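Long-range contacts in shikimate 5-dehydrogenase AroE (5-dehydroshikimate reductase) (Mycobacterium tuberculosis, PDB 4P4G), which probably catalyses the NADP-dependent interconversion of 3-dehydroshikimate and shikimate, step four of seven in chorismate biosynthesis, and binds shikimate: residues A[21-26]-A[263-268]; A[114-119]-A[137-142]; A[142-147]-A[164-169]; A[203-208]-A[227-232]. All coordinates share one frame; numbering follows the deposited sequence.

Contact 1: residues A[21-26]-A[263-268]; sequences PQLHLA and CALAAL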
loop_
_atom_site.group_PDB
_atom_site.type_symbol
_atom_site.label_atom_id
_atom_site.label_comp_id
_atom_site.label_asym_id
_atom_site.label_seq_id
_atom_site.Cartn_x
_atom_site.Cartn_y
_atom_site.Cartn_z
ATOM N N PRO A 21 4.533 13.802 -0.143
ATOM C CA PRO A 21 5.373 14.913 -0.607
ATOM C C PRO A 21 6.610 15.108 0.255
ATOM O O PRO A 21 7.668 15.377 -0.295
ATOM C CB PRO A 21 4.454 16.135 -0.476
ATOM C CG PRO A 21 3.063 15.587 -0.602
ATOM C CD PRO A 21 3.151 14.252 0.131
ATOM N N GLN A 22 6.464 14.987 1.573
ATOM C CA GLN A 22 7.600 15.136 2.476
ATOM C C GLN A 22 8.729 14.180 2.092
ATOM O O GLN A 22 9.907 14.577 2.058
ATOM C CB GLN A 22 7.174 14.919 3.932
ATOM C CG GLN A 22 6.374 16.075 4.540
ATOM C CD GLN A 22 4.874 15.915 4.411
ATOM O OE1 GLN A 22 4.368 15.407 3.408
ATOM N NE2 GLN A 22 4.143 16.351 5.444
ATOM N N LEU A 23 8.377 12.929 1.785
ATOM C CA LEU A 23 9.382 11.912 1.466
ATOM C C LEU A 23 10.006 12.152 0.101
ATOM O O LEU A 23 11.215 12.052 -0.063
ATOM C CB LEU A 23 8.779 10.507 1.506
ATOM C CG LEU A 23 8.321 10.008 2.866
ATOM C CD1 LEU A 23 7.931 8.536 2.762
ATOM C CD2 LEU A 23 9.411 10.214 3.906
ATOM N N HIS A 24 9.180 12.447 -0.891
ATOM C CA HIS A 24 9.701 12.651 -2.235
ATOM C C HIS A 24 10.530 13.926 -2.333
ATOM O O HIS A 24 11.576 13.931 -2.975
ATOM C CB HIS A 24 8.554 12.704 -3.244
ATOM C CG HIS A 24 8.031 11.364 -3.633
ATOM N ND1 HIS A 24 8.322 10.780 -4.854
ATOM C CD2 HIS A 24 7.239 10.486 -2.978
ATOM C CE1 HIS A 24 7.722 9.608 -4.928
ATOM N NE2 HIS A 24 7.051 9.407 -3.803
ATOM N N LEU A 25 10.071 15.009 -1.709
ATOM C CA LEU A 25 10.814 16.263 -1.779
ATOM C C LEU A 25 12.170 16.123 -1.098
ATOM O O LEU A 25 13.169 16.632 -1.590
ATOM C CB LEU A 25 10.003 17.435 -1.215
ATOM C CG LEU A 25 8.825 17.804 -2.117
ATOM C CD1 LEU A 25 7.883 18.751 -1.412
ATOM C CD2 LEU A 25 9.313 18.391 -3.439
ATOM N N ALA A 26 12.202 15.413 0.027
ATOM C CA ALA A 26 13.463 15.083 0.688
ATOM C C ALA A 26 14.396 14.316 -0.248
ATOM O O ALA A 26 15.589 14.619 -0.320
ATOM C CB ALA A 26 13.197 14.278 1.955
ATOM N N CYS A 263 15.452 9.749 7.209
ATOM C CA CYS A 263 15.500 10.958 8.033
ATOM C C CYS A 263 14.265 11.853 7.877
ATOM O O CYS A 263 13.835 12.501 8.836
ATOM C CB CYS A 263 16.752 11.754 7.720
ATOM S SG CYS A 263 18.238 10.916 8.250
ATOM N N ALA A 264 13.711 11.918 6.672
ATOM C CA ALA A 264 12.499 12.715 6.461
ATOM C C ALA A 264 11.335 12.106 7.225
ATOM O O ALA A 264 10.519 12.826 7.805
ATOM C CB ALA A 264 12.166 12.812 4.994
ATOM N N LEU A 265 11.256 10.779 7.222
ATOM C CA LEU A 265 10.173 10.096 7.916
ATOM C C LEU A 265 10.264 10.402 9.408
ATOM O O LEU A 265 9.250 10.619 10.069
ATOM C CB LEU A 265 10.222 8.590 7.657
ATOM C CG LEU A 265 8.914 7.838 7.942
ATOM C CD1 LEU A 265 7.958 7.935 6.755
ATOM C CD2 LEU A 265 9.188 6.391 8.270
ATOM N N ALA A 266 11.488 10.453 9.927
ATOM C CA ALA A 266 11.708 10.746 11.344
ATOM C C ALA A 266 11.384 12.199 11.695
ATOM O O ALA A 266 11.151 12.523 12.864
ATOM C CB ALA A 266 13.145 10.415 11.746
ATOM N N ALA A 267 11.387 13.070 10.686
ATOM C CA ALA A 267 11.134 14.499 10.885
ATOM C C ALA A 267 9.644 14.850 10.828
ATOM O O ALA A 267 9.266 15.990 11.104
ATOM C CB ALA A 267 11.906 15.324 9.873
ATOM N N LEU A 268 8.814 13.881 10.444
ATOM C CA LEU A 268 7.367 14.066 10.453
ATOM C C LEU A 268 6.887 14.202 11.892
ATOM O O LEU A 268 7.610 13.853 12.825
ATOM C CB LEU A 268 6.679 12.867 9.797
ATOM C CG LEU A 268 6.977 12.585 8.317
ATOM C CD1 LEU A 268 6.340 11.281 7.907
ATOM C CD2 LEU A 268 6.482 13.706 7.411
#
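Ala264 is the first residue of 263-268 to meet the other helix, and its small size lets the backbones come close: its CA lies 5.9 Å from the CA of Leu23. Its methyl faces helix 20-30 and touches two groups, with Ala264 CB 3.5 Å from Ala26 CB and 3.9 Å from Leu23 CD2. The contact between the two alanines is tip to tip, methyl against methyl.

Leu265 follows, its CG anti to the backbone N (chi1 -161°), a torsion that swings the branch round toward Leu23. The two leucines cross obliquely, Leu265 CD1 resting between both methyls of Leu23, 3.9 Å from CD2 and 4.0 Å from CD1. Leu23 also packs on Leu240, a residue of the shikimate pocket, and its side chain is about 8 Å from the bound shikimate. The contact thus joins helix 20-30 of the substrate-binding domain to the C-terminal helix 258-267, the segments 21-26 and 263-267 running roughly antiparallel, 143° apart, and helix 236-252 packs against both leucines.

At Leu268, CG lies anti to the carbonyl carbon, and CD2 reaches across to the bent chain of Gln22. Leu268 CD2 is 3.7 Å from Gln22 CG, so the methylenes CB and CG of Gln22, not its amide, make the closest approach. A long chain ending in an amide suits this partly exposed edge, where Gln22 also touches Arg40.

Contact 2: residues A[114-119]-A[137-142]; sequences GAAAGH and AELGVT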
loop_
_atom_site.group_PDB
_atom_site.type_symbol
_atom_site.label_atom_id
_atom_site.label_comp_id
_atom_site.label_asym_id
_atom_site.label_seq_id
_atom_site.Cartn_x
_atom_site.Cartn_y
_atom_site.Cartn_z
ATOM N N GLY A 114 9.743 -6.949 6.947
ATOM C CA GLY A 114 11.101 -7.460 7.081
ATOM C C GLY A 114 11.191 -8.966 6.867
ATOM O O GLY A 114 11.991 -9.445 6.059
ATOM N N ALA A 115 10.368 -9.708 7.602
ATOM C CA ALA A 115 10.297 -11.161 7.475
ATOM C C ALA A 115 8.917 -11.651 7.890
ATOM O O ALA A 115 8.239 -11.008 8.692
ATOM C CB ALA A 115 11.374 -11.828 8.323
ATOM N N ALA A 116 8.509 -12.782 7.325
ATOM C CA ALA A 116 7.260 -13.467 7.671
ATOM C C ALA A 116 7.342 -14.856 7.051
ATOM O O ALA A 116 7.814 -14.999 5.923
ATOM C CB ALA A 116 6.064 -12.721 7.134
ATOM N N ALA A 117 6.882 -15.881 7.760
ATOM C CA ALA A 117 7.121 -17.246 7.285
ATOM C C ALA A 117 6.001 -18.244 7.573
ATOM O O ALA A 117 6.082 -19.408 7.166
ATOM C CB ALA A 117 8.436 -17.769 7.840
ATOM N N GLY A 118 4.965 -17.797 8.275
ATOM C CA GLY A 118 3.925 -18.710 8.717
ATOM C C GLY A 118 2.549 -18.361 8.193
ATOM O O GLY A 118 2.381 -18.094 7.004
ATOM N N HIS A 119 1.559 -18.387 9.077
ATOM C CA HIS A 119 0.188 -18.088 8.685
ATOM C C HIS A 119 -0.036 -16.591 8.760
ATOM O O HIS A 119 0.405 -15.945 9.717
ATOM C CB HIS A 119 -0.791 -18.807 9.612
ATOM C CG HIS A 119 -0.468 -20.253 9.824
ATOM N ND1 HIS A 119 -0.596 -21.198 8.829
ATOM C CD2 HIS A 119 -0.028 -20.920 10.918
ATOM C CE1 HIS A 119 -0.240 -22.381 9.297
ATOM N NE2 HIS A 119 0.104 -22.241 10.564
ATOM N N ALA A 137 3.422 -13.232 0.094
ATOM C CA ALA A 137 3.948 -14.366 -0.675
ATOM C C ALA A 137 5.453 -14.232 -0.937
ATOM O O ALA A 137 6.194 -15.214 -0.842
ATOM C CB ALA A 137 3.177 -14.545 -1.981
ATOM N N GLU A 138 5.900 -13.020 -1.268
ATOM C CA GLU A 138 7.320 -12.771 -1.516
ATOM C C GLU A 138 8.156 -13.059 -0.265
ATOM O O GLU A 138 9.275 -13.573 -0.354
ATOM C CB GLU A 138 7.535 -11.325 -1.968
ATOM C CG GLU A 138 8.997 -10.941 -2.177
ATOM C CD GLU A 138 9.498 -11.249 -3.579
ATOM O OE1 GLU A 138 8.663 -11.526 -4.467
ATOM O OE2 GLU A 138 10.731 -11.205 -3.795
ATOM N N LEU A 139 7.606 -12.732 0.900
ATOM C CA LEU A 139 8.300 -12.967 2.172
ATOM C C LEU A 139 8.369 -14.451 2.522
ATOM O O LEU A 139 9.218 -14.872 3.314
ATOM C CB LEU A 139 7.615 -12.210 3.307
ATOM C CG LEU A 139 7.765 -10.691 3.290
ATOM C CD1 LEU A 139 6.910 -10.043 4.362
ATOM C CD2 LEU A 139 9.234 -10.313 3.451
ATOM N N GLY A 140 7.458 -15.238 1.957
ATOM C CA GLY A 140 7.477 -16.674 2.160
ATOM C C GLY A 140 6.419 -17.260 3.088
ATOM O O GLY A 140 6.616 -18.367 3.591
ATOM N N VAL A 141 5.304 -16.560 3.310
ATOM C CA VAL A 141 4.255 -17.103 4.199
ATOM C C VAL A 141 3.662 -18.413 3.651
ATOM O O VAL A 141 3.650 -18.637 2.443
ATOM C CB VAL A 141 3.128 -16.071 4.516
ATOM C CG1 VAL A 141 3.720 -14.779 5.103
ATOM C CG2 VAL A 141 2.280 -15.789 3.293
ATOM N N THR A 142 3.207 -19.294 4.540
ATOM C CA THR A 142 2.717 -20.605 4.097
ATOM C C THR A 142 1.257 -20.543 3.649
ATOM O O THR A 142 0.823 -21.301 2.773
ATOM C CB THR A 142 2.877 -21.691 5.180
ATOM O OG1 THR A 142 2.189 -21.293 6.375
ATOM C CG2 THR A 142 4.353 -21.942 5.500
HETATM O O HOH W 1 10.625 -13.564 5.153
HETATM O O HOH W 2 7.542 -20.340 5.208
#
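Leu139 and Val141 both hold their first branch, CG and CG1 respectively, anti to the carbonyl carbon (chi1 -71° and -55°), and in this way their methyls reach the single methyl of Ala116. Ala116 CB sits 3.9 Å from Leu139 CD1 and 3.7 Å from Val141 CG1, a fit in which alanine is small enough to lie between two branched neighbours. The other methyl, Leu139 CD2, comes up beside the Gly114 carbonyl, while the leucine also packs on Ala110 and Leu113 of helix 105-113.

Between these residues helix 129-139 ends in a Schellman motif, Gly140 taking the positive phi that glycine accepts without strain. The chain then runs nearly parallel to 114-119 as both head into neighbouring parallel strands, 119-123 and 143-148, of the Rossmann-type domain.

The pairing begins before the strands do. Thr142 N donates to Gly118 O over 2.9 Å with an angle of 149° at the hydrogen, approaching from above the carbonyl plane. Further back the two backbones are linked through water instead. Ala116 O and Leu139 O lie 3.0 Å apart, but both are acceptors and cannot bond directly. One water accepts from Ala116 N at 3.1 Å and donates to Leu139 O at 2.7 Å. A second donates to two carbonyls, lying 2.6 Å from Ala117 O and similarly close to Gly140 O.

Contact 3: residues A[142-147]-A[164-169]; sequences TDITVV and VGVATR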
loop_
_atom_site.group_PDB
_atom_site.type_symbol
_atom_site.label_atom_id
_atom_site.label_comp_id
_atom_site.label_asym_id
_atom_site.label_seq_id
_atom_site.Cartn_x
_atom_site.Cartn_y
_atom_site.Cartn_z
ATOM N N THR A 142 3.207 -19.294 4.540
ATOM C CA THR A 142 2.717 -20.605 4.097
ATOM C C THR A 142 1.257 -20.543 3.649
ATOM O O THR A 142 0.823 -21.301 2.773
ATOM C CB THR A 142 2.877 -21.691 5.180
ATOM O OG1 THR A 142 2.189 -21.293 6.375
ATOM C CG2 THR A 142 4.353 -21.942 5.500
ATOM N N ASP A 143 0.495 -19.634 4.242
ATOM C CA ASP A 143 -0.917 -19.537 3.916
ATOM C C ASP A 143 -1.464 -18.189 4.336
ATOM O O ASP A 143 -0.952 -17.561 5.266
ATOM C CB ASP A 143 -1.708 -20.668 4.573
ATOM C CG ASP A 143 -1.919 -20.442 6.038
ATOM O OD1 ASP A 143 -0.952 -20.633 6.800
ATOM O OD2 ASP A 143 -3.046 -20.068 6.429
ATOM N N ILE A 144 -2.484 -17.731 3.618
ATOM C CA ILE A 144 -3.075 -16.432 3.858
ATOM C C ILE A 144 -4.579 -16.581 3.998
ATOM O O ILE A 144 -5.218 -17.230 3.180
ATOM C CB ILE A 144 -2.777 -15.463 2.698
ATOM C CG1 ILE A 144 -1.277 -15.129 2.663
ATOM C CG2 ILE A 144 -3.647 -14.193 2.815
ATOM C CD1 ILE A 144 -0.815 -14.452 1.364
ATOM N N THR A 145 -5.146 -15.994 5.047
ATOM C CA THR A 145 -6.602 -15.911 5.146
ATOM C C THR A 145 -7.015 -14.472 4.826
ATOM O O THR A 145 -6.488 -13.524 5.409
ATOM C CB THR A 145 -7.095 -16.348 6.550
ATOM O OG1 THR A 145 -6.753 -17.725 6.782
ATOM C CG2 THR A 145 -8.611 -16.179 6.685
ATOM N N VAL A 146 -7.925 -14.304 3.867
ATOM C CA VAL A 146 -8.434 -12.984 3.497
ATOM C C VAL A 146 -9.756 -12.742 4.210
ATOM O O VAL A 146 -10.687 -13.534 4.085
ATOM C CB VAL A 146 -8.661 -12.886 1.980
ATOM C CG1 VAL A 146 -9.358 -11.562 1.612
ATOM C CG2 VAL A 146 -7.340 -13.018 1.245
ATOM N N VAL A 147 -9.827 -11.657 4.970
ATOM C CA VAL A 147 -11.043 -11.296 5.694
ATOM C C VAL A 147 -11.548 -9.990 5.097
ATOM O O VAL A 147 -10.870 -8.981 5.156
ATOM C CB VAL A 147 -10.771 -11.064 7.197
ATOM C CG1 VAL A 147 -12.081 -10.840 7.947
ATOM C CG2 VAL A 147 -10.019 -12.237 7.803
ATOM N N VAL A 164 0.152 -17.403 -6.846
ATOM C CA VAL A 164 1.524 -17.118 -6.410
ATOM C C VAL A 164 2.043 -18.175 -5.431
ATOM O O VAL A 164 3.031 -17.957 -4.732
ATOM C CB VAL A 164 1.698 -15.689 -5.837
ATOM C CG1 VAL A 164 1.384 -14.656 -6.904
ATOM C CG2 VAL A 164 0.834 -15.467 -4.597
ATOM N N GLY A 165 1.359 -19.314 -5.392
ATOM C CA GLY A 165 1.844 -20.485 -4.679
ATOM C C GLY A 165 1.509 -20.549 -3.202
ATOM O O GLY A 165 2.101 -21.334 -2.468
ATOM N N VAL A 166 0.556 -19.737 -2.757
ATOM C CA VAL A 166 0.201 -19.704 -1.341
ATOM C C VAL A 166 -1.217 -20.227 -1.123
ATOM O O VAL A 166 -2.137 -19.810 -1.824
ATOM C CB VAL A 166 0.307 -18.273 -0.777
ATOM C CG1 VAL A 166 -0.169 -18.228 0.658
ATOM C CG2 VAL A 166 1.738 -17.782 -0.859
ATOM N N ALA A 167 -1.393 -21.131 -0.161
ATOM C CA ALA A 167 -2.729 -21.616 0.206
ATOM C C ALA A 167 -3.529 -20.466 0.798
ATOM O O ALA A 167 -3.166 -19.913 1.842
ATOM C CB ALA A 167 -2.647 -22.773 1.199
ATOM N N THR A 168 -4.610 -20.087 0.126
ATOM C CA THR A 168 -5.360 -18.899 0.528
ATOM C C THR A 168 -6.834 -19.265 0.696
ATOM O O THR A 168 -7.336 -20.142 -0.007
ATOM C CB THR A 168 -5.175 -17.756 -0.517
ATOM O OG1 THR A 168 -3.776 -17.538 -0.748
ATOM C CG2 THR A 168 -5.785 -16.435 -0.034
ATOM N N ARG A 169 -7.520 -18.629 1.648
ATOM C CA ARG A 169 -8.955 -18.852 1.811
ATOM C C ARG A 169 -9.616 -17.585 2.321
ATOM O O ARG A 169 -8.939 -16.653 2.776
ATOM C CB ARG A 169 -9.237 -20.009 2.772
ATOM C CG ARG A 169 -9.028 -19.620 4.233
ATOM C CD ARG A 169 -8.979 -20.828 5.160
ATOM N NE ARG A 169 -8.318 -20.474 6.416
ATOM C CZ ARG A 169 -8.916 -19.884 7.449
ATOM N NH1 ARG A 169 -10.210 -19.583 7.399
ATOM N NH2 ARG A 169 -8.217 -19.596 8.541
#
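The tight part of this contact is its backbone ladder, where three hydrogen bonds follow one another between strands running 13° from parallel. Ile144 N donates to Ala167 O at 2.9 Å in the carbonyl plane, Arg169 N returns a bond to Ile144 O at 3.1 Å, and Val146 N gives the straightest, 2.8 Å to Arg169 O with 171° at the hydrogen.

Ile144 and Val166 cross at about a right angle on the buried face, Ile144 CG1 lying 3.9 Å from Val166 CG1. Branched apolar chains suit this side, which helix 129-139 covers over Ile144 and Val166, while helix 151-163 packs on Val146 and Thr168. That helix makes the crossover of a beta-alpha-beta unit, bringing strand 167-172 to the outer edge of the parallel sheet beside 143-148. Thr168 turns its hydroxyl back to the Val166 carbonyl, just before the strand, and bonds to it from above the carbonyl plane.

The other face opens to solvent at Ala167 and Arg169, with Asp143 partly exposed and Thr145 buried. Arg169 starts with CG in the crowded position (chi1 76°), then extends to lay one guanidinium face over Thr145. Thr145 CG2 sits 3.7 Å from that plane. Thr145 OG1 lies over the same flat group, 3.0 Å from Arg169 NH2, at an angle too poor for a hydrogen bond.

Contact 4: residues A[203-208]-A[227-232]; sequences TLAAIP and GSAGGR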
loop_
_atom_site.group_PDB
_atom_site.type_symbol
_atom_site.label_atom_id
_atom_site.label_comp_id
_atom_site.label_asym_id
_atom_site.label_seq_id
_atom_site.Cartn_x
_atom_site.Cartn_y
_atom_site.Cartn_z
ATOM N N THR A 203 -11.094 -8.883 18.923
ATOM C CA THR A 203 -10.846 -10.203 18.349
ATOM C C THR A 203 -9.474 -10.269 17.680
ATOM O O THR A 203 -8.752 -11.267 17.810
ATOM C CB THR A 203 -11.944 -10.564 17.337
ATOM O OG1 THR A 203 -13.204 -10.610 18.018
ATOM C CG2 THR A 203 -11.673 -11.919 16.699
ATOM N N LEU A 204 -9.122 -9.206 16.969
ATOM C CA LEU A 204 -7.856 -9.128 16.244
ATOM C C LEU A 204 -6.644 -8.854 17.149
ATOM O O LEU A 204 -5.508 -9.092 16.742
ATOM C CB LEU A 204 -7.946 -8.058 15.154
ATOM C CG LEU A 204 -9.000 -8.223 14.054
ATOM C CD1 LEU A 204 -9.136 -6.896 13.310
ATOM C CD2 LEU A 204 -8.625 -9.344 13.107
ATOM N N ALA A 205 -6.889 -8.383 18.373
ATOM C CA ALA A 205 -5.813 -7.883 19.246
ATOM C C ALA A 205 -4.745 -8.923 19.548
ATOM O O ALA A 205 -3.610 -8.579 19.884
ATOM C CB ALA A 205 -6.388 -7.338 20.542
ATOM N N ALA A 206 -5.118 -10.196 19.439
ATOM C CA ALA A 206 -4.231 -11.302 19.783
ATOM C C ALA A 206 -3.165 -11.621 18.733
ATOM O O ALA A 206 -2.353 -12.521 18.939
ATOM C CB ALA A 206 -5.050 -12.546 20.095
ATOM N N ILE A 207 -3.162 -10.895 17.619
ATOM C CA ILE A 207 -2.190 -11.172 16.555
ATOM C C ILE A 207 -0.794 -10.745 17.010
ATOM O O ILE A 207 -0.632 -9.678 17.616
ATOM C CB ILE A 207 -2.575 -10.469 15.234
ATOM C CG1 ILE A 207 -1.835 -11.077 14.041
ATOM C CG2 ILE A 207 -2.324 -8.969 15.295
ATOM C CD1 ILE A 207 -2.487 -12.337 13.525
ATOM N N PRO A 208 0.221 -11.579 16.731
ATOM C CA PRO A 208 1.584 -11.271 17.187
ATOM C C PRO A 208 2.215 -10.048 16.511
ATOM O O PRO A 208 3.027 -9.351 17.135
ATOM C CB PRO A 208 2.367 -12.537 16.809
ATOM C CG PRO A 208 1.326 -13.627 16.768
ATOM C CD PRO A 208 0.107 -12.959 16.221
ATOM N N GLY A 227 -1.172 -3.372 20.360
ATOM C CA GLY A 227 -0.098 -2.876 21.211
ATOM C C GLY A 227 -0.337 -3.202 22.672
ATOM O O GLY A 227 0.558 -3.679 23.389
ATOM N N SER A 228 -1.558 -2.955 23.130
ATOM C CA SER A 228 -1.905 -3.253 24.516
ATOM C C SER A 228 -1.766 -4.744 24.844
ATOM O O SER A 228 -1.376 -5.106 25.954
ATOM C CB SER A 228 -3.327 -2.777 24.821
ATOM O OG SER A 228 -3.557 -2.758 26.214
ATOM N N ALA A 229 -2.086 -5.592 23.868
ATOM C CA ALA A 229 -2.104 -7.044 24.040
ATOM C C ALA A 229 -0.712 -7.666 24.014
ATOM O O ALA A 229 -0.553 -8.856 24.300
ATOM C CB ALA A 229 -2.988 -7.691 22.974
ATOM N N GLY A 230 0.294 -6.868 23.662
ATOM C CA GLY A 230 1.659 -7.365 23.607
ATOM C C GLY A 230 2.201 -7.573 22.199
ATOM O O GLY A 230 3.349 -7.988 22.025
ATOM N N GLY A 231 1.387 -7.288 21.188
ATOM C CA GLY A 231 1.793 -7.522 19.812
ATOM C C GLY A 231 2.683 -6.424 19.273
ATOM O O GLY A 231 2.719 -5.326 19.830
ATOM N N ARG A 232 3.412 -6.720 18.201
ATOM C CA ARG A 232 4.222 -5.717 17.518
ATOM C C ARG A 232 3.394 -4.865 16.576
ATOM O O ARG A 232 2.712 -5.389 15.697
ATOM C CB ARG A 232 5.353 -6.365 16.727
ATOM C CG ARG A 232 6.150 -5.326 15.962
ATOM C CD ARG A 232 7.318 -5.894 15.199
ATOM N NE ARG A 232 8.098 -4.800 14.626
ATOM C CZ ARG A 232 8.886 -4.916 13.565
ATOM N NH1 ARG A 232 9.002 -6.081 12.946
ATOM N NH2 ARG A 232 9.551 -3.859 13.124
#
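Few side chains meet here, and those that do are alanines. Ala229, in the last turn before Gly230, points its methyl at 203-208, where Ala229 CB lies 3.3 Å from Ala205 O. The methyl of Ala205 is turned less directly across and stays 4.2 Å from it, Ala205 CB to Ala229 CB. A single carbon suits both places, since the methyl of Ala229 rests against the carbonyl of Ala205, inside the type I turn from Leu204 to Ile207.

Ile207 instead sends its chain elsewhere: with CG1 anti to the backbone N (chi1 -163°), its tip leads away from Gly231 toward Val226 and Leu188, burying a branched group between helix 221-229 and strand 187-190. These turns introduce neighbouring strands 209-212 and 232-234, the latter the last strand of the parallel sheet of the Rossmann-type domain. Gly230 closes the helix in a Schellman motif with positive phi.

Gly231 then passes close to 203-208, its CA 4.6 Å from the CA of Pro208 and 3.5 Å from Pro208 O; having no side chain, it can lie close against Ile207 O and Pro208 O. Arg232 holds CG anti to the backbone N (chi1 177°) and stays extended to NE, carrying its charge away into an exposed position. Only its backbone bonds across: Arg232 N donates to Pro208 O at 2.9 Å with 168° at the hydrogen, from above the carbonyl plane.

Overall arrangement
Contact 1 belongs to the substrate-binding side of the molecule, where two helices meet through apolar packing, with no hydrogen bond between them, partly buried and near the shikimate pocket. Contacts 2, 3 and 4 all serve the parallel sheet of the Rossmann-type domain and rely on backbone hydrogen bonds. Contact 3, partly buried, is the one built on paired strands, with a regular ladder, whereas contacts 2 and 4 lie at the surface, at turns and helix ends leading into strands, with a single strong bond each and, in contact 2, bridging waters. Contacts 2 and 3 share Thr142 and touch: Ala137 packs on Val164 and Val166. Contact 4 sits toward the opposite sheet edge, about 21 Å from contact 3 between centres.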